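MTH169 (Methanobacterium thermoautotrophicum, PDB 1GTD) is a small alpha/beta protein of the phosphoribosylformylglycinamidine (FGAM) synthase family, probably of the PurS type, and is found as an assembly of four chains. Local coordinates at residues K2-E6 with T46-L52. Sequence-based numbering, arbitrary orientation.
Sequences KFMVE and TMDEDSL
The ring of Phe3 lies within the curve that the chain makes from Met47 to Leu52, its far rim overlapping the side chain of Leu52. With CG beside the backbone N and anti to the carbonyl carbon (chi1 -71°), the ring leans toward the loop that leaves the neighbouring strand. Its CE2 and CD2 pack against Leu52 CD1, the two side chains crossing at about a right angle, while CZ approaches the backbone of Leu52. Two carbonyl oxygens line another part of the rim: Met47 O is in the ring plane, 3.5 Å from Phe3 CD1, and Glu49 O sits near that plane beside CE1.

At the root of the ring, the start of strand 3-11 pairs antiparallel with the end of strand 37-47. Phe3 and Met47 form a hydrogen-bonded pair, Phe3 N giving its proton to Met47 O at 3.2 Å and Met47 N returning a weak bond to Phe3 O. Phe3 O also receives a CA-H...O contact from Thr46, whose CA lies 3.2 Å from Phe3 O. Beyond this pair Lys2 takes over: its backbone N donates to Asp48 OD1 at 3.0 Å, from above the carboxylate plane. The lysine chain runs alongside Glu49 O, its CD and CE next to that oxygen.

Strand 3-11 is the central one of the three-stranded sheet, and Ile79 and Glu81 of strand 73-81, with Val55, also touch the Phe3 ring; Met47 packs on Val34 of the second subunit. The link between Lys2 and Asp48 thus runs through the main-chain nitrogen, and the ammonium, with Lys2 NZ 6.0 Å from Asp48 OD1, probably adds a longer-range attraction rather than a salt bridge, while a buried aromatic ring, edged by carbonyl oxygens, joins the loop to the sheet.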
ATOM      1  N   LYS B   2      -2.822 -26.360 -10.893  1.00 34.98           N
ATOM      2  CA  LYS B   2      -2.733 -27.596 -10.056  1.00 35.27           C
ATOM      3  C   LYS B   2      -2.977 -27.247  -8.583  1.00 34.86           C
ATOM      4  O   LYS B   2      -3.870 -27.807  -7.950  1.00 34.99           O
ATOM      5  CB  LYS B   2      -1.351 -28.248 -10.214  1.00 34.89           C
ATOM      6  CG  LYS B   2      -1.299 -29.739  -9.894  1.00 36.06           C
ATOM      7  CD  LYS B   2       0.157 -30.202  -9.748  1.00 37.36           C
ATOM      8  CE  LYS B   2       0.286 -31.715  -9.555  1.00 36.53           C
ATOM      9  NZ  LYS B   2       0.191 -32.463 -10.840  1.00 36.68           N
ATOM     10  N   PHE B   3      -2.189 -26.318  -8.047  1.00 34.56           N
ATOM     11  CA  PHE B   3      -2.333 -25.907  -6.651  1.00 34.95           C
ATOM     12  C   PHE B   3      -2.763 -24.461  -6.479  1.00 34.45           C
ATOM     13  O   PHE B   3      -2.136 -23.548  -7.008  1.00 35.08           O
ATOM     14  CB  PHE B   3      -1.025 -26.113  -5.877  1.00 34.67           C
ATOM     15  CG  PHE B   3      -0.689 -27.551  -5.622  1.00 34.95           C
ATOM     16  CD1 PHE B   3       0.060 -28.278  -6.540  1.00 35.22           C
ATOM     17  CD2 PHE B   3      -1.138 -28.186  -4.466  1.00 34.96           C
ATOM     18  CE1 PHE B   3       0.359 -29.617  -6.309  1.00 35.60           C
ATOM     19  CE2 PHE B   3      -0.843 -29.528  -4.228  1.00 35.39           C
ATOM     20  CZ  PHE B   3      -0.094 -30.244  -5.149  1.00 35.03           C
HETATM   21  N   MSE B   4      -3.829 -24.267  -5.719  1.00 35.75           N
HETATM   22  CA  MSE B   4      -4.361 -22.942  -5.438  1.00 37.47           C
HETATM   23  C   MSE B   4      -3.787 -22.498  -4.086  1.00 33.94           C
HETATM   24  O   MSE B   4      -4.105 -23.076  -3.041  1.00 31.27           O
HETATM   25  CB  MSE B   4      -5.881 -23.027  -5.395  1.00 45.46           C
HETATM   26  CG  MSE B   4      -6.599 -21.708  -5.450  1.00 57.14           C
HETATM   27 SE   MSE B   4      -8.368 -21.876  -6.274  1.00 78.34          SE
HETATM   28  CE  MSE B   4      -9.400 -22.411  -4.701  1.00 69.96           C
ATOM     29  N   VAL B   5      -2.935 -21.475  -4.110  1.00 29.67           N
ATOM     30  CA  VAL B   5      -2.289 -20.986  -2.896  1.00 26.34           C
ATOM     31  C   VAL B   5      -2.840 -19.663  -2.375  1.00 25.89           C
ATOM     32  O   VAL B   5      -3.157 -18.767  -3.151  1.00 25.31           O
ATOM     33  CB  VAL B   5      -0.766 -20.800  -3.124  1.00 25.19           C
ATOM     34  CG1 VAL B   5      -0.063 -20.508  -1.800  1.00 22.92           C
ATOM     35  CG2 VAL B   5      -0.182 -22.031  -3.802  1.00 22.37           C
ATOM     36  N   GLU B   6      -2.954 -19.552  -1.054  1.00 25.32           N
ATOM     37  CA  GLU B   6      -3.417 -18.315  -0.431  1.00 24.60           C
ATOM     38  C   GLU B   6      -2.551 -17.971   0.775  1.00 22.67           C
ATOM     39  O   GLU B   6      -2.465 -18.750   1.731  1.00 21.66           O
ATOM     40  CB  GLU B   6      -4.870 -18.412   0.032  1.00 25.90           C
ATOM     41  CG  GLU B   6      -5.312 -17.137   0.761  1.00 28.80           C
ATOM     42  CD  GLU B   6      -6.747 -17.177   1.253  1.00 31.29           C
ATOM     43  OE1 GLU B   6      -7.095 -18.107   2.016  1.00 35.19           O
ATOM     44  OE2 GLU B   6      -7.525 -16.267   0.887  1.00 31.53           O
ATOM     45  N   THR B  46      -1.959 -19.484  -8.387  1.00 30.30           N
ATOM     46  CA  THR B  46      -1.878 -20.872  -8.808  1.00 32.05           C
ATOM     47  C   THR B  46      -0.424 -21.305  -8.999  1.00 34.22           C
ATOM     48  O   THR B  46       0.461 -20.470  -9.216  1.00 33.51           O
ATOM     49  CB  THR B  46      -2.671 -21.055 -10.109  1.00 31.43           C
ATOM     50  OG1 THR B  46      -4.066 -20.976  -9.805  1.00 30.43           O
ATOM     51  CG2 THR B  46      -2.360 -22.395 -10.772  1.00 32.97           C
HETATM   52  N   MSE B  47      -0.182 -22.612  -8.924  1.00 37.14           N
HETATM   53  CA  MSE B  47       1.169 -23.133  -9.068  1.00 41.38           C
HETATM   54  C   MSE B  47       1.207 -24.639  -9.328  1.00 42.56           C
HETATM   55  O   MSE B  47       0.806 -25.428  -8.479  1.00 43.34           O
HETATM   56  CB  MSE B  47       1.947 -22.792  -7.799  1.00 44.35           C
HETATM   57  CG  MSE B  47       3.356 -23.327  -7.702  1.00 48.77           C
HETATM   58 SE   MSE B  47       4.153 -22.643  -6.054  1.00 56.52          SE
HETATM   59  CE  MSE B  47       5.570 -21.549  -6.801  1.00 53.22           C
ATOM     60  N   ASP B  48       1.682 -25.034 -10.508  1.00 44.76           N
ATOM     61  CA  ASP B  48       1.791 -26.453 -10.853  1.00 47.73           C
ATOM     62  C   ASP B  48       3.046 -27.022 -10.203  1.00 48.97           C
ATOM     63  O   ASP B  48       4.152 -26.541 -10.455  1.00 49.18           O
ATOM     64  CB  ASP B  48       1.906 -26.649 -12.369  1.00 49.46           C
ATOM     65  CG  ASP B  48       0.631 -26.305 -13.106  1.00 51.67           C
ATOM     66  OD1 ASP B  48      -0.438 -26.815 -12.705  1.00 52.86           O
ATOM     67  OD2 ASP B  48       0.700 -25.533 -14.093  1.00 51.93           O
ATOM     68  N   GLU B  49       2.891 -28.044  -9.370  1.00 50.72           N
ATOM     69  CA  GLU B  49       4.060 -28.625  -8.724  1.00 52.34           C
ATOM     70  C   GLU B  49       3.978 -30.138  -8.581  1.00 52.42           C
ATOM     71  O   GLU B  49       2.891 -30.705  -8.478  1.00 52.76           O
ATOM     72  CB  GLU B  49       4.278 -27.986  -7.352  1.00 53.04           C
ATOM     73  CG  GLU B  49       5.485 -28.542  -6.614  1.00 54.97           C
ATOM     74  CD  GLU B  49       6.784 -28.348  -7.384  1.00 56.52           C
ATOM     75  OE1 GLU B  49       7.787 -29.017  -7.051  1.00 57.51           O
ATOM     76  OE2 GLU B  49       6.803 -27.522  -8.322  1.00 57.73           O
ATOM     77  N   ASP B  50       5.144 -30.781  -8.580  1.00 52.72           N
ATOM     78  CA  ASP B  50       5.246 -32.235  -8.451  1.00 52.13           C
ATOM     79  C   ASP B  50       4.584 -32.787  -7.193  1.00 50.45           C
ATOM     80  O   ASP B  50       4.038 -33.889  -7.208  1.00 50.93           O
ATOM     81  CB  ASP B  50       6.719 -32.671  -8.447  1.00 53.27           C
ATOM     82  CG  ASP B  50       7.376 -32.522  -9.801  1.00 55.25           C
ATOM     83  OD1 ASP B  50       6.863 -33.117 -10.772  1.00 56.58           O
ATOM     84  OD2 ASP B  50       8.406 -31.816  -9.899  1.00 56.20           O
ATOM     85  N   SER B  51       4.630 -32.023  -6.106  1.00 47.22           N
ATOM     86  CA  SER B  51       4.065 -32.493  -4.857  1.00 43.69           C
ATOM     87  C   SER B  51       3.692 -31.378  -3.904  1.00 43.26           C
ATOM     88  O   SER B  51       4.340 -30.332  -3.865  1.00 43.25           O
ATOM     89  CB  SER B  51       5.072 -33.409  -4.178  1.00 43.23           C
ATOM     90  OG  SER B  51       6.339 -32.778  -4.110  1.00 40.87           O
ATOM     91  N   LEU B  52       2.647 -31.619  -3.119  1.00 42.06           N
ATOM     92  CA  LEU B  52       2.194 -30.643  -2.141  1.00 41.06           C
ATOM     93  C   LEU B  52       3.378 -30.219  -1.280  1.00 40.97           C
ATOM     94  O   LEU B  52       3.559 -29.032  -0.985  1.00 40.80           O
ATOM     95  CB  LEU B  52       1.116 -31.254  -1.252  1.00 40.28           C
ATOM     96  CG  LEU B  52       0.448 -30.290  -0.272  1.00 40.55           C
ATOM     97  CD1 LEU B  52      -0.239 -29.186  -1.054  1.00 40.64           C
ATOM     98  CD2 LEU B  52      -0.563 -31.035   0.589  1.00 39.94           C
TER